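Local coordinates for argininosuccinate lyase (Chelativorans sp., PDB 6RXA), which is an engineered variant of EDDS lyase, a C-N lyase of the aspartase/fumarase superfamily, and probably also splits argininosuccinate into fumarate and L-arginine, at residues T36-P41 and R121-D126; H47-V52 and S216-F221; D126-T131 and R187-R192; I132-G137 and A337-M342; D236-H241 and V307-S312. The protein carries 2 engineered substitutions. All blocks are in the same frame, centred on the assembly; numbering follows the deposited sequence.

Interaction 1: residues T36-P41 and R121-D126; sequences TSAVFP and RMFLRD
This is a buried, wholly apolar helix-to-helix contact in which the aromatic ring of Phe123, on the long helix 112-147, reaches the neighbouring pair Ala38 and Val39 near the start of helix 35-56. Only 127 Å² of surface is buried, because three side chains do all the touching. The methyl of Ala38 meets one flank of the ring: its CB lies 3.6 Å from Phe123 CE1, with CD1 and CZ a little farther. Val39 comes in nearer the root of the same side chain, its CG2 3.9 Å from Phe123 CB, and the two side chains cross at about a right angle. Both methyl groups approach the ring obliquely. Phe123 can span the gap because CG stands opposite the backbone N (chi1 167°), which sends the ring outward from its helix. Ala38, being small, leaves room for the ring, while Val39 offers a second methyl, CG2, where the CA atoms of Val39 and Phe123 come within 5.8 Å. An alanine in place of Phe123 would take the ring away, and the Ala38 methyl would probably be left facing a gap between the helices. Two residues past Val39, Pro41 has no N-H to give to the preceding turn, and helix 35-56 kinks there. Around the contact, Phe123 also touches Leu35 and Tyr42 of helix 35-56, and Tyr42 adds a polar tie between the same helices through its hydroxyl and Asp126. Helix 329-348 also borders the contact, its Pro329 touching both Ala38 and Phe123.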
# COMPACT_ATOMS: atom_id res chain seq x y z
N THR A 36 -13.17 -1.85 20.14
CA THR A 36 -13.42 -1.67 21.58
C THR A 36 -14.42 -2.70 22.10
O THR A 36 -14.19 -3.32 23.15
CB THR A 36 -13.91 -0.25 21.84
OG1 THR A 36 -12.87 0.67 21.49
CG2 THR A 36 -14.31 -0.08 23.30
N SER A 37 -15.51 -2.92 21.37
CA SER A 37 -16.51 -3.87 21.85
C SER A 37 -16.03 -5.31 21.75
O SER A 37 -16.36 -6.14 22.60
CB SER A 37 -17.81 -3.68 21.07
OG SER A 37 -18.44 -2.47 21.47
N ALA A 38 -15.23 -5.61 20.73
CA ALA A 38 -14.71 -6.96 20.57
C ALA A 38 -13.70 -7.31 21.65
O ALA A 38 -13.65 -8.46 22.11
CB ALA A 38 -14.09 -7.13 19.18
N VAL A 39 -12.87 -6.35 22.06
CA VAL A 39 -11.81 -6.62 23.03
C VAL A 39 -12.31 -6.55 24.46
O VAL A 39 -11.73 -7.22 25.34
CB VAL A 39 -10.65 -5.63 22.80
CG1 VAL A 39 -9.58 -5.75 23.86
CG2 VAL A 39 -10.04 -5.88 21.45
N PHE A 40 -13.39 -5.83 24.71
CA PHE A 40 -13.86 -5.62 26.07
C PHE A 40 -14.01 -6.90 26.89
O PHE A 40 -13.57 -6.91 28.05
CB PHE A 40 -15.19 -4.86 26.05
CG PHE A 40 -15.87 -4.85 27.39
CD1 PHE A 40 -15.33 -4.13 28.43
CD2 PHE A 40 -17.01 -5.59 27.61
CE1 PHE A 40 -15.92 -4.13 29.67
CE2 PHE A 40 -17.61 -5.60 28.86
CZ PHE A 40 -17.06 -4.86 29.89
N PRO A 41 -14.63 -7.97 26.39
CA PRO A 41 -14.74 -9.18 27.21
C PRO A 41 -13.41 -9.77 27.60
O PRO A 41 -13.29 -10.37 28.67
CB PRO A 41 -15.58 -10.14 26.36
CG PRO A 41 -15.63 -9.55 25.00
CD PRO A 41 -15.39 -8.07 25.13
N ARG A 121 -4.20 -9.03 21.98
CA ARG A 121 -3.65 -10.35 21.68
C ARG A 121 -4.67 -11.46 21.93
O ARG A 121 -4.76 -12.41 21.15
CB ARG A 121 -2.38 -10.60 22.51
CG ARG A 121 -1.13 -9.87 22.03
CD ARG A 121 -0.03 -9.99 23.09
NE ARG A 121 1.23 -9.41 22.62
CZ ARG A 121 2.10 -10.05 21.85
NH1 ARG A 121 1.88 -11.29 21.48
NH2 ARG A 121 3.20 -9.42 21.46
N MET A 122 -5.44 -11.37 23.02
CA MET A 122 -6.44 -12.40 23.28
C MET A 122 -7.53 -12.40 22.21
O MET A 122 -7.99 -13.46 21.78
CB MET A 122 -7.04 -12.20 24.66
CG MET A 122 -6.07 -12.43 25.80
SD MET A 122 -6.82 -12.19 27.42
CE MET A 122 -7.75 -13.69 27.60
N PHE A 123 -7.95 -11.21 21.79
CA PHE A 123 -8.90 -11.10 20.69
C PHE A 123 -8.32 -11.70 19.41
O PHE A 123 -8.96 -12.54 18.77
CB PHE A 123 -9.28 -9.63 20.47
CG PHE A 123 -9.99 -9.38 19.18
CD1 PHE A 123 -11.26 -9.88 18.98
CD2 PHE A 123 -9.38 -8.65 18.18
CE1 PHE A 123 -11.91 -9.67 17.77
CE2 PHE A 123 -10.04 -8.43 16.97
CZ PHE A 123 -11.29 -8.93 16.78
N LEU A 124 -7.11 -11.28 19.02
CA LEU A 124 -6.52 -11.79 17.79
C LEU A 124 -6.29 -13.29 17.87
O LEU A 124 -6.44 -14.01 16.87
CB LEU A 124 -5.21 -11.07 17.45
CG LEU A 124 -5.36 -9.59 17.11
CD1 LEU A 124 -4.00 -8.95 16.83
CD2 LEU A 124 -6.31 -9.37 15.93
N ARG A 125 -5.91 -13.79 19.06
CA ARG A 125 -5.69 -15.22 19.26
C ARG A 125 -6.96 -16.01 18.97
O ARG A 125 -6.93 -17.00 18.22
CB ARG A 125 -5.21 -15.44 20.70
CG ARG A 125 -4.97 -16.87 21.10
CD ARG A 125 -4.45 -16.95 22.54
NE ARG A 125 -5.48 -16.60 23.50
CZ ARG A 125 -5.28 -16.49 24.81
NH1 ARG A 125 -4.07 -16.68 25.33
NH2 ARG A 125 -6.29 -16.21 25.61
N ASP A 126 -8.09 -15.59 19.53
CA ASP A 126 -9.35 -16.27 19.24
C ASP A 126 -9.69 -16.15 17.76
O ASP A 126 -10.15 -17.12 17.14
CB ASP A 126 -10.48 -15.71 20.10
CG ASP A 126 -10.64 -16.46 21.44
OD1 ASP A 126 -9.98 -17.49 21.68
OD2 ASP A 126 -11.44 -15.99 22.27

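Interaction 2: residues H47-V52 and S216-F221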
# COMPACT_ATOMS: atom_id res chain seq x y z
N HIS A 47 -8.83 -8.46 33.95
CA HIS A 47 -9.01 -7.92 35.30
C HIS A 47 -9.08 -9.04 36.32
O HIS A 47 -8.49 -8.96 37.40
CB HIS A 47 -10.29 -7.09 35.40
CG HIS A 47 -10.35 -5.94 34.45
ND1 HIS A 47 -9.23 -5.25 34.05
CD2 HIS A 47 -11.40 -5.37 33.81
CE1 HIS A 47 -9.58 -4.29 33.21
NE2 HIS A 47 -10.89 -4.35 33.04
N ARG A 48 -9.82 -10.10 36.00
CA ARG A 48 -9.96 -11.23 36.92
C ARG A 48 -8.62 -11.92 37.12
O ARG A 48 -8.23 -12.23 38.26
CB ARG A 48 -11.01 -12.19 36.39
CG ARG A 48 -12.42 -11.63 36.47
CD ARG A 48 -13.44 -12.57 35.86
NE ARG A 48 -14.81 -12.11 36.12
CZ ARG A 48 -15.40 -11.12 35.46
NH1 ARG A 48 -14.77 -10.48 34.49
NH2 ARG A 48 -16.64 -10.77 35.76
N ALA A 49 -7.90 -12.20 36.04
CA ALA A 49 -6.62 -12.89 36.17
C ALA A 49 -5.60 -12.05 36.94
O ALA A 49 -4.85 -12.58 37.77
CB ALA A 49 -6.06 -13.25 34.79
N HIS A 50 -5.55 -10.75 36.65
CA HIS A 50 -4.62 -9.88 37.36
C HIS A 50 -4.93 -9.87 38.85
O HIS A 50 -4.03 -10.01 39.69
CB HIS A 50 -4.69 -8.48 36.77
CG HIS A 50 -3.72 -7.53 37.39
ND1 HIS A 50 -2.37 -7.58 37.13
CD2 HIS A 50 -3.91 -6.50 38.24
CE1 HIS A 50 -1.76 -6.62 37.81
NE2 HIS A 50 -2.67 -5.96 38.50
N VAL A 51 -6.21 -9.74 39.20
CA VAL A 51 -6.63 -9.71 40.60
C VAL A 51 -6.33 -11.03 41.30
O VAL A 51 -5.86 -11.04 42.45
CB VAL A 51 -8.12 -9.31 40.68
CG1 VAL A 51 -8.68 -9.63 42.05
CG2 VAL A 51 -8.29 -7.83 40.35
N VAL A 52 -6.61 -12.16 40.65
CA VAL A 52 -6.27 -13.46 41.23
C VAL A 52 -4.77 -13.56 41.49
O VAL A 52 -4.34 -13.97 42.58
CB VAL A 52 -6.77 -14.60 40.31
CG1 VAL A 52 -6.21 -15.93 40.76
CG2 VAL A 52 -8.29 -14.63 40.31
N SER A 216 -0.15 -15.02 33.03
CA SER A 216 -0.06 -15.59 31.69
C SER A 216 -0.78 -16.93 31.62
O SER A 216 -1.60 -17.15 30.73
CB SER A 216 1.42 -15.74 31.33
OG SER A 216 1.59 -16.31 30.05
N ALA A 217 -0.53 -17.81 32.58
CA ALA A 217 -1.16 -19.13 32.59
C ALA A 217 -2.67 -19.01 32.76
O ALA A 217 -3.44 -19.73 32.10
CB ALA A 217 -0.55 -19.97 33.71
N LEU A 218 -3.12 -18.13 33.66
CA LEU A 218 -4.55 -17.97 33.89
C LEU A 218 -5.29 -17.51 32.64
O LEU A 218 -6.49 -17.77 32.50
CB LEU A 218 -4.75 -16.97 35.03
CG LEU A 218 -4.48 -17.51 36.44
CD1 LEU A 218 -4.41 -16.35 37.42
CD2 LEU A 218 -5.56 -18.51 36.83
N LEU A 219 -4.59 -16.81 31.73
CA LEU A 219 -5.18 -16.27 30.51
C LEU A 219 -4.85 -17.12 29.29
O LEU A 219 -5.12 -16.69 28.17
CB LEU A 219 -4.73 -14.83 30.30
CG LEU A 219 -5.23 -13.86 31.38
CD1 LEU A 219 -4.46 -12.56 31.30
CD2 LEU A 219 -6.72 -13.59 31.24
N GLY A 220 -4.29 -18.31 29.48
CA GLY A 220 -4.07 -19.22 28.37
C GLY A 220 -2.88 -18.95 27.49
O GLY A 220 -2.73 -19.61 26.45
N PHE A 221 -2.02 -18.00 27.84
CA PHE A 221 -0.84 -17.73 27.02
C PHE A 221 0.19 -18.84 27.21
O PHE A 221 0.24 -19.50 28.25
CB PHE A 221 -0.23 -16.40 27.41
CG PHE A 221 -1.04 -15.20 26.98
CD1 PHE A 221 -0.95 -14.71 25.69
CD2 PHE A 221 -1.86 -14.53 27.88
CE1 PHE A 221 -1.67 -13.60 25.29
CE2 PHE A 221 -2.57 -13.41 27.49
CZ PHE A 221 -2.47 -12.94 26.19
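Leu218, the last residue of helix 212-218, and Leu219 just after it pack against Ala49 and Val52, which lie one turn apart on helix 35-56. Before them Ser216 contributes its backbone carbonyl, used to close the helix. Leu218 points at the opposing helix: its CB is 4.0 Å from Ala49 CB, while CD1 reaches along the helix to 3.8 Å from Val52 CG1 and also rests on the carbonyl oxygen of Ala49. The alanine lets the backbones come close, the two CA atoms of Ala49 and Leu218 lying 5.9 Å apart. Leu219 is the first residue to leave helical geometry, yet its branch turns back, CG and CD2 each 3.6 Å from Ala49 CB, so that the one methyl of Ala49 touches both leucines. Gly220 follows with positive phi (79°) as the C-prime residue of a Schellman motif, in which Phe221 N bonds to Ser216 O and Gly220 N to Ala217 O at 3.1 Å. A glycine adopts this left-handed conformation without strain. Phe221 turns instead to helix 112-147; Ser216 O lies in the plane of its ring at the edge, and the ring makes a cation-pi contact with Arg125 and packs on Met122 of that helix.

Interaction 3: residues D126-T131 and R187-R192. With NA (sodium ion), chain F.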
# COMPACT_ATOMS: atom_id res chain seq x y z
N ASP A 126 -8.09 -15.59 19.53
CA ASP A 126 -9.35 -16.27 19.24
C ASP A 126 -9.69 -16.15 17.76
O ASP A 126 -10.15 -17.12 17.14
CB ASP A 126 -10.48 -15.71 20.10
CG ASP A 126 -10.64 -16.46 21.44
OD1 ASP A 126 -9.98 -17.49 21.68
OD2 ASP A 126 -11.44 -15.99 22.27
N GLN A 127 -9.45 -14.98 17.16
CA GLN A 127 -9.77 -14.80 15.75
C GLN A 127 -8.84 -15.61 14.86
O GLN A 127 -9.23 -16.04 13.77
CB GLN A 127 -9.72 -13.32 15.38
CG GLN A 127 -10.84 -12.51 16.03
CD GLN A 127 -12.22 -12.98 15.64
OE1 GLN A 127 -12.59 -12.98 14.47
NE2 GLN A 127 -13.01 -13.40 16.63
N LEU A 128 -7.61 -15.83 15.31
CA LEU A 128 -6.68 -16.69 14.57
C LEU A 128 -7.14 -18.14 14.60
O LEU A 128 -7.08 -18.83 13.57
CB LEU A 128 -5.27 -16.50 15.10
CG LEU A 128 -4.10 -17.10 14.35
CD1 LEU A 128 -4.16 -16.68 12.91
CD2 LEU A 128 -2.82 -16.61 15.01
N LEU A 129 -7.61 -18.64 15.75
CA LEU A 129 -8.17 -19.99 15.77
C LEU A 129 -9.43 -20.08 14.90
O LEU A 129 -9.62 -21.07 14.18
CB LEU A 129 -8.47 -20.43 17.20
CG LEU A 129 -7.22 -20.55 18.08
CD1 LEU A 129 -7.59 -21.03 19.47
CD2 LEU A 129 -6.19 -21.48 17.47
N ARG A 130 -10.29 -19.07 14.95
CA ARG A 130 -11.44 -19.00 14.05
C ARG A 130 -11.01 -19.07 12.59
O ARG A 130 -11.61 -19.79 11.78
CB ARG A 130 -12.18 -17.70 14.34
CG ARG A 130 -13.43 -17.47 13.51
CD ARG A 130 -13.93 -16.04 13.70
NE ARG A 130 -15.18 -15.80 12.98
CZ ARG A 130 -15.57 -14.61 12.54
NH1 ARG A 130 -14.80 -13.53 12.74
NH2 ARG A 130 -16.71 -14.50 11.87
N THR A 131 -9.95 -18.34 12.24
CA THR A 131 -9.46 -18.31 10.87
C THR A 131 -8.86 -19.65 10.47
O THR A 131 -9.14 -20.15 9.37
CB THR A 131 -8.42 -17.19 10.74
OG1 THR A 131 -9.04 -15.91 10.96
CG2 THR A 131 -7.78 -17.18 9.37
N ARG A 187 -0.10 -20.80 11.88
CA ARG A 187 0.35 -21.44 13.13
C ARG A 187 1.65 -20.82 13.63
O ARG A 187 1.86 -20.67 14.85
CB ARG A 187 0.52 -22.94 12.92
CG ARG A 187 -0.78 -23.70 12.75
CD ARG A 187 -0.55 -25.22 12.65
NE ARG A 187 0.11 -25.60 11.41
CZ ARG A 187 -0.49 -26.21 10.39
NH1 ARG A 187 -1.78 -26.55 10.43
NH2 ARG A 187 0.21 -26.50 9.31
N GLU A 188 2.56 -20.47 12.71
CA GLU A 188 3.78 -19.76 13.10
C GLU A 188 3.45 -18.44 13.76
O GLU A 188 4.04 -18.07 14.78
CB GLU A 188 4.64 -19.54 11.86
CG GLU A 188 5.23 -20.83 11.28
CD GLU A 188 5.68 -20.69 9.84
OE1 GLU A 188 5.70 -19.55 9.32
OE2 GLU A 188 5.98 -21.73 9.22
N LEU A 189 2.50 -17.70 13.18
CA LEU A 189 2.04 -16.44 13.77
C LEU A 189 1.42 -16.68 15.14
O LEU A 189 1.65 -15.90 16.08
CB LEU A 189 1.03 -15.81 12.82
CG LEU A 189 0.21 -14.67 13.40
CD1 LEU A 189 1.07 -13.46 13.73
CD2 LEU A 189 -0.89 -14.27 12.42
N TYR A 190 0.63 -17.75 15.29
CA TYR A 190 -0.03 -18.01 16.56
C TYR A 190 0.98 -18.05 17.69
O TYR A 190 0.71 -17.55 18.79
CB TYR A 190 -0.82 -19.31 16.47
CG TYR A 190 -1.70 -19.56 17.69
CD1 TYR A 190 -2.96 -19.01 17.77
CD2 TYR A 190 -1.25 -20.35 18.75
CE1 TYR A 190 -3.77 -19.24 18.87
CE2 TYR A 190 -2.06 -20.59 19.86
CZ TYR A 190 -3.32 -20.03 19.90
OH TYR A 190 -4.13 -20.26 21.00
N ALA A 191 2.15 -18.63 17.45
CA ALA A 191 3.13 -18.75 18.52
C ALA A 191 3.63 -17.39 19.00
O ALA A 191 4.04 -17.26 20.17
CB ALA A 191 4.31 -19.61 18.06
N ARG A 192 3.63 -16.39 18.11
CA ARG A 192 4.02 -15.03 18.49
C ARG A 192 2.86 -14.24 19.09
O ARG A 192 3.09 -13.40 19.96
CB ARG A 192 4.64 -14.29 17.30
CG ARG A 192 6.10 -14.67 17.05
CD ARG A 192 6.71 -13.93 15.84
NE ARG A 192 6.22 -14.41 14.55
CZ ARG A 192 6.69 -15.49 13.93
NH1 ARG A 192 7.67 -16.20 14.48
NH2 ARG A 192 6.20 -15.85 12.77
NA NA F . 6.18 -17.35 9.56
O HOH W 1 3.97 -16.47 9.71
O HOH W 2 7.60 -16.01 8.19
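Leu128 CD2 lodges against the backbone of Tyr190, 3.5 Å from its CA, and against the ring edge near its plane, 3.7 Å from Tyr190 CD1. The same methyl touches Leu189, 3.9 Å from its CG. Farther along the ring, Leu129 CD2 comes in obliquely at 3.6 Å from Tyr190 CE1. Tyr190 extends toward these leucines because its CG lies opposite the backbone N (chi1 -172°). Branched leucine tips thus fill the space along a long flat ring between segments whose axes run nearly antiparallel (166°) and 10.6 Å apart.

Behind this layer, Thr131 OG1 returns to Gln127 O within its own helix, and Arg130 NH1 bonds to Gln127 OE1 on a lone pair and to Asp333 by a salt bridge. On the far side of helix 168-193, Glu188 OE1 binds a sodium ion at 2.3 Å together with two waters and Glu188 of the second subunit; Arg192 makes a salt bridge to that Glu188 of the second subunit, and Glu188 receives the matching one from Arg192 of that subunit. Trp471 of helix 451-500 meets the Tyr190 ring edge-to-face, and helix 236-262 packs on Leu189, placing the pair of helices within the central helical bundle.

Interaction 4: residues I132-G137 and A337-M342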
# COMPACT_ATOMS: atom_id res chain seq x y z
N ILE A 132 -8.04 -20.25 11.34
CA ILE A 132 -7.47 -21.56 11.06
C ILE A 132 -8.58 -22.59 10.84
O ILE A 132 -8.51 -23.41 9.93
CB ILE A 132 -6.48 -21.97 12.17
CG1 ILE A 132 -5.24 -21.08 12.05
CG2 ILE A 132 -6.11 -23.44 12.07
CD1 ILE A 132 -4.29 -21.15 13.24
N GLU A 133 -9.63 -22.55 11.67
CA GLU A 133 -10.75 -23.46 11.47
C GLU A 133 -11.39 -23.26 10.10
O GLU A 133 -11.69 -24.23 9.40
CB GLU A 133 -11.76 -23.26 12.59
CG GLU A 133 -12.95 -24.18 12.52
CD GLU A 133 -13.92 -23.97 13.67
OE1 GLU A 133 -14.24 -22.80 13.96
OE2 GLU A 133 -14.34 -24.96 14.28
N ALA A 134 -11.60 -22.00 9.69
CA ALA A 134 -12.21 -21.73 8.39
C ALA A 134 -11.30 -22.17 7.24
O ALA A 134 -11.77 -22.74 6.25
CB ALA A 134 -12.56 -20.24 8.27
N VAL A 135 -9.99 -21.93 7.37
CA VAL A 135 -9.05 -22.34 6.33
C VAL A 135 -8.97 -23.86 6.23
O VAL A 135 -8.88 -24.41 5.13
CB VAL A 135 -7.67 -21.70 6.54
CG1 VAL A 135 -6.65 -22.22 5.53
CG2 VAL A 135 -7.78 -20.19 6.44
N ILE A 136 -9.04 -24.57 7.36
CA ILE A 136 -9.11 -26.03 7.32
C ILE A 136 -10.37 -26.48 6.59
O ILE A 136 -10.33 -27.38 5.75
CB ILE A 136 -9.02 -26.61 8.75
CG1 ILE A 136 -7.62 -26.45 9.32
CG2 ILE A 136 -9.45 -28.08 8.74
CD1 ILE A 136 -7.53 -26.83 10.79
N GLY A 137 -11.51 -25.85 6.88
CA GLY A 137 -12.74 -26.22 6.19
C GLY A 137 -12.65 -25.99 4.70
O GLY A 137 -13.19 -26.77 3.90
N ALA A 337 -16.04 -14.55 5.96
CA ALA A 337 -17.15 -14.64 5.03
C ALA A 337 -16.69 -15.11 3.66
O ALA A 337 -17.31 -15.98 3.04
CB ALA A 337 -17.85 -13.28 4.94
N ALA A 338 -15.58 -14.54 3.16
CA ALA A 338 -15.07 -14.94 1.86
C ALA A 338 -14.59 -16.38 1.89
O ALA A 338 -14.79 -17.13 0.91
CB ALA A 338 -13.93 -14.02 1.44
N THR A 339 -13.93 -16.79 2.97
CA THR A 339 -13.44 -18.17 3.06
C THR A 339 -14.60 -19.16 3.08
O THR A 339 -14.55 -20.19 2.40
CB THR A 339 -12.56 -18.34 4.30
OG1 THR A 339 -11.45 -17.43 4.23
CG2 THR A 339 -12.02 -19.75 4.38
N HIS A 340 -15.64 -18.87 3.86
CA HIS A 340 -16.82 -19.71 3.88
C HIS A 340 -17.50 -19.74 2.52
O HIS A 340 -17.89 -20.81 2.03
CB HIS A 340 -17.79 -19.20 4.94
CG HIS A 340 -17.36 -19.49 6.34
ND1 HIS A 340 -17.92 -18.86 7.43
CD2 HIS A 340 -16.45 -20.35 6.84
CE1 HIS A 340 -17.37 -19.32 8.54
NE2 HIS A 340 -16.48 -20.24 8.21
N ALA A 341 -17.63 -18.58 1.87
CA ALA A 341 -18.27 -18.54 0.56
C ALA A 341 -17.51 -19.41 -0.44
O ALA A 341 -18.10 -20.18 -1.19
CB ALA A 341 -18.35 -17.09 0.06
N MET A 342 -16.17 -19.29 -0.46
CA MET A 342 -15.39 -20.06 -1.43
C MET A 342 -15.37 -21.55 -1.08
O MET A 342 -15.29 -22.39 -1.98
CB MET A 342 -13.99 -19.46 -1.55
CG MET A 342 -13.97 -18.11 -2.26
SD MET A 342 -14.68 -18.17 -3.93
CE MET A 342 -13.59 -19.37 -4.70
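Ala134 faces two side chains of helix 329-348 at once, with Thr339 and His340 arranged round its short methyl. Thr339 points directly at it. Its CG2 stands opposite the backbone N while OG1 lies beside it (chi1 -59°), and this choice turns the methyl, not the hydroxyl, across the contact. CG2 settles 3.5 Å from Ala134 O and 4.0 Å from Ala134 CB, and reaches as far as the backbone N of Val135. The hydroxyl, turned back, bonds to Leu335 O in its own helix. His340 starts out to one side, but its ring swings back so that NE2 is 3.9 Å and CD2 4.1 Å from Ala134 CB, the methyl coming obliquely to the ring. The other nitrogen, ND1, shares a hydrogen bond with Glu24 of helix 20-31, which is likely to limit how the imidazole can turn.

The two segments run side by side, nearly parallel, with axes 9.2 Å apart and a crossing angle of 18°. Ala134 suits this closeness, since its CA lies 6.5 Å from that of Thr339. Val135 directs its own side chain the other way, where Phe248 of helix 236-262 lies against both it and Thr339 and joins a third helix of the bundle to the pair.

Chemically, the contact is one of methyl groups against a carbonyl, a ring and each other. Thr339 presents its methyl to Ala134, and His340 the NE2-CD2 side of its ring, while Thr339 OG1 and His340 ND1 are bonded to Leu335 O and Glu24, so the fit rests on shape rather than on directional bonds.

Interaction 5: residues D236-H241 and V307-S312; sequences DHVAEH and VGILTS
In Ile309 a chi1 of -67° places CG1 beside the backbone N and CG2 opposite it, so the two branches spread over neighbouring residues of helix 236-262. CG2 sits on Ala239, 3.8 Å from its CB and just as near its CA. The chain through CG1 is extended (chi2 160°) and carries Ile309 CD1 to 3.9 Å from Val238 CG1, the two side chains crossing at about a right angle. Leu310 adds CD2 at 4.0 Å from Ala239 CB. Helices 236-262 and 303-314 run antiparallel here, 154° between segment axes 9.2 Å apart, as members of the central helical bundle that in this superfamily associates into the core of the tetramer. Alanine at 239 permits the approach, its CA 5.9 Å from that of Ile309. With an alanine in place of Ile309, both branches go, and a gap would probably open beside Val238 and Ala239. Away from the interface, Thr311 OG1 bonds to Val307 O from above the carbonyl plane and to Thr311 of the fourth subunit, while Ser312 OG bonds to Ile309 O at 2.8 Å and to Val325 N. Glu240 forms salt bridges with Arg192 and with Arg185 of the second subunit.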
# COMPACT_ATOMS: atom_id res chain seq x y z
N ASP A 236 4.53 -6.13 15.99
CA ASP A 236 4.83 -6.79 14.72
C ASP A 236 3.85 -7.93 14.45
O ASP A 236 3.60 -8.26 13.29
CB ASP A 236 6.26 -7.33 14.71
CG ASP A 236 7.31 -6.25 14.58
OD1 ASP A 236 6.98 -5.05 14.56
OD2 ASP A 236 8.50 -6.66 14.46
N HIS A 237 3.34 -8.56 15.52
CA HIS A 237 2.34 -9.62 15.38
C HIS A 237 1.05 -9.11 14.75
O HIS A 237 0.36 -9.87 14.07
CB HIS A 237 2.05 -10.24 16.75
CG HIS A 237 1.59 -9.26 17.79
ND1 HIS A 237 2.41 -8.28 18.29
CD2 HIS A 237 0.40 -9.11 18.42
CE1 HIS A 237 1.75 -7.56 19.18
NE2 HIS A 237 0.53 -8.05 19.29
N VAL A 238 0.71 -7.84 14.97
CA VAL A 238 -0.47 -7.26 14.35
C VAL A 238 -0.25 -7.08 12.86
O VAL A 238 -1.10 -7.43 12.03
CB VAL A 238 -0.85 -5.94 15.06
CG1 VAL A 238 -2.11 -5.35 14.49
CG2 VAL A 238 -0.99 -6.17 16.57
N ALA A 239 0.91 -6.52 12.49
CA ALA A 239 1.28 -6.43 11.08
C ALA A 239 1.32 -7.80 10.43
O ALA A 239 0.84 -7.98 9.31
CB ALA A 239 2.64 -5.74 10.96
N GLU A 240 1.88 -8.80 11.14
CA GLU A 240 2.00 -10.13 10.56
C GLU A 240 0.63 -10.78 10.36
O GLU A 240 0.41 -11.45 9.35
CB GLU A 240 2.91 -11.01 11.41
CG GLU A 240 3.19 -12.36 10.82
CD GLU A 240 4.05 -13.24 11.69
OE1 GLU A 240 4.61 -12.77 12.69
OE2 GLU A 240 4.18 -14.43 11.37
N HIS A 241 -0.28 -10.59 11.31
CA HIS A 241 -1.65 -11.10 11.14
C HIS A 241 -2.31 -10.48 9.91
O HIS A 241 -2.91 -11.18 9.08
CB HIS A 241 -2.41 -10.82 12.43
CG HIS A 241 -3.69 -11.57 12.57
ND1 HIS A 241 -4.30 -11.77 13.79
CD2 HIS A 241 -4.48 -12.17 11.65
CE1 HIS A 241 -5.41 -12.46 13.62
NE2 HIS A 241 -5.55 -12.71 12.33
N VAL A 307 -1.23 -2.15 5.01
CA VAL A 307 -0.50 -0.91 4.73
C VAL A 307 -0.65 0.09 5.87
O VAL A 307 0.33 0.73 6.27
CB VAL A 307 -0.95 -0.34 3.38
CG1 VAL A 307 -0.39 1.06 3.17
CG2 VAL A 307 -0.52 -1.28 2.25
N GLY A 308 -1.85 0.26 6.41
CA GLY A 308 -2.02 1.21 7.50
C GLY A 308 -1.20 0.84 8.73
O GLY A 308 -0.59 1.70 9.36
N ILE A 309 -1.19 -0.45 9.08
CA ILE A 309 -0.44 -0.89 10.25
C ILE A 309 1.05 -0.65 10.04
O ILE A 309 1.72 -0.04 10.88
CB ILE A 309 -0.74 -2.38 10.54
CG1 ILE A 309 -2.18 -2.58 10.99
CG2 ILE A 309 0.20 -2.88 11.63
CD1 ILE A 309 -2.68 -4.01 10.83
N LEU A 310 1.58 -1.09 8.89
CA LEU A 310 3.01 -0.91 8.63
C LEU A 310 3.38 0.57 8.52
O LEU A 310 4.46 0.97 8.99
CB LEU A 310 3.44 -1.65 7.38
CG LEU A 310 3.63 -3.15 7.54
CD1 LEU A 310 3.72 -3.82 6.17
CD2 LEU A 310 4.83 -3.51 8.39
N THR A 311 2.53 1.39 7.90
CA THR A 311 2.81 2.82 7.87
C THR A 311 2.94 3.37 9.28
O THR A 311 3.85 4.14 9.59
CB THR A 311 1.71 3.56 7.11
OG1 THR A 311 1.77 3.20 5.73
CG2 THR A 311 1.89 5.06 7.21
N SER A 312 2.02 2.98 10.17
CA SER A 312 2.04 3.51 11.53
C SER A 312 3.31 3.10 12.27
O SER A 312 3.86 3.89 13.04
CB SER A 312 0.76 3.12 12.29
OG SER A 312 0.77 1.78 12.74

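Helix 112-147 threads the set: interactions 1, 3 and 4 follow one another along it, and the first two share Asp126. The centres of interactions 1 and 3 are 13 Å apart, and those of interactions 3 and 4 are 14 Å apart. Interaction 2 uses helix 35-56, as interaction 1 does, and Arg125 ties the two by a probable hydrogen bond to Leu219 O. Interaction 5 opens after 1, 2 and 3 have closed and is nested in the loop closed by 4; a salt bridge from Arg192 to Glu240 joins it to 3. Interactions 3 and 5 are the ones that also reach other subunits, whereas 1, 2 and 4 join helices within the one chain.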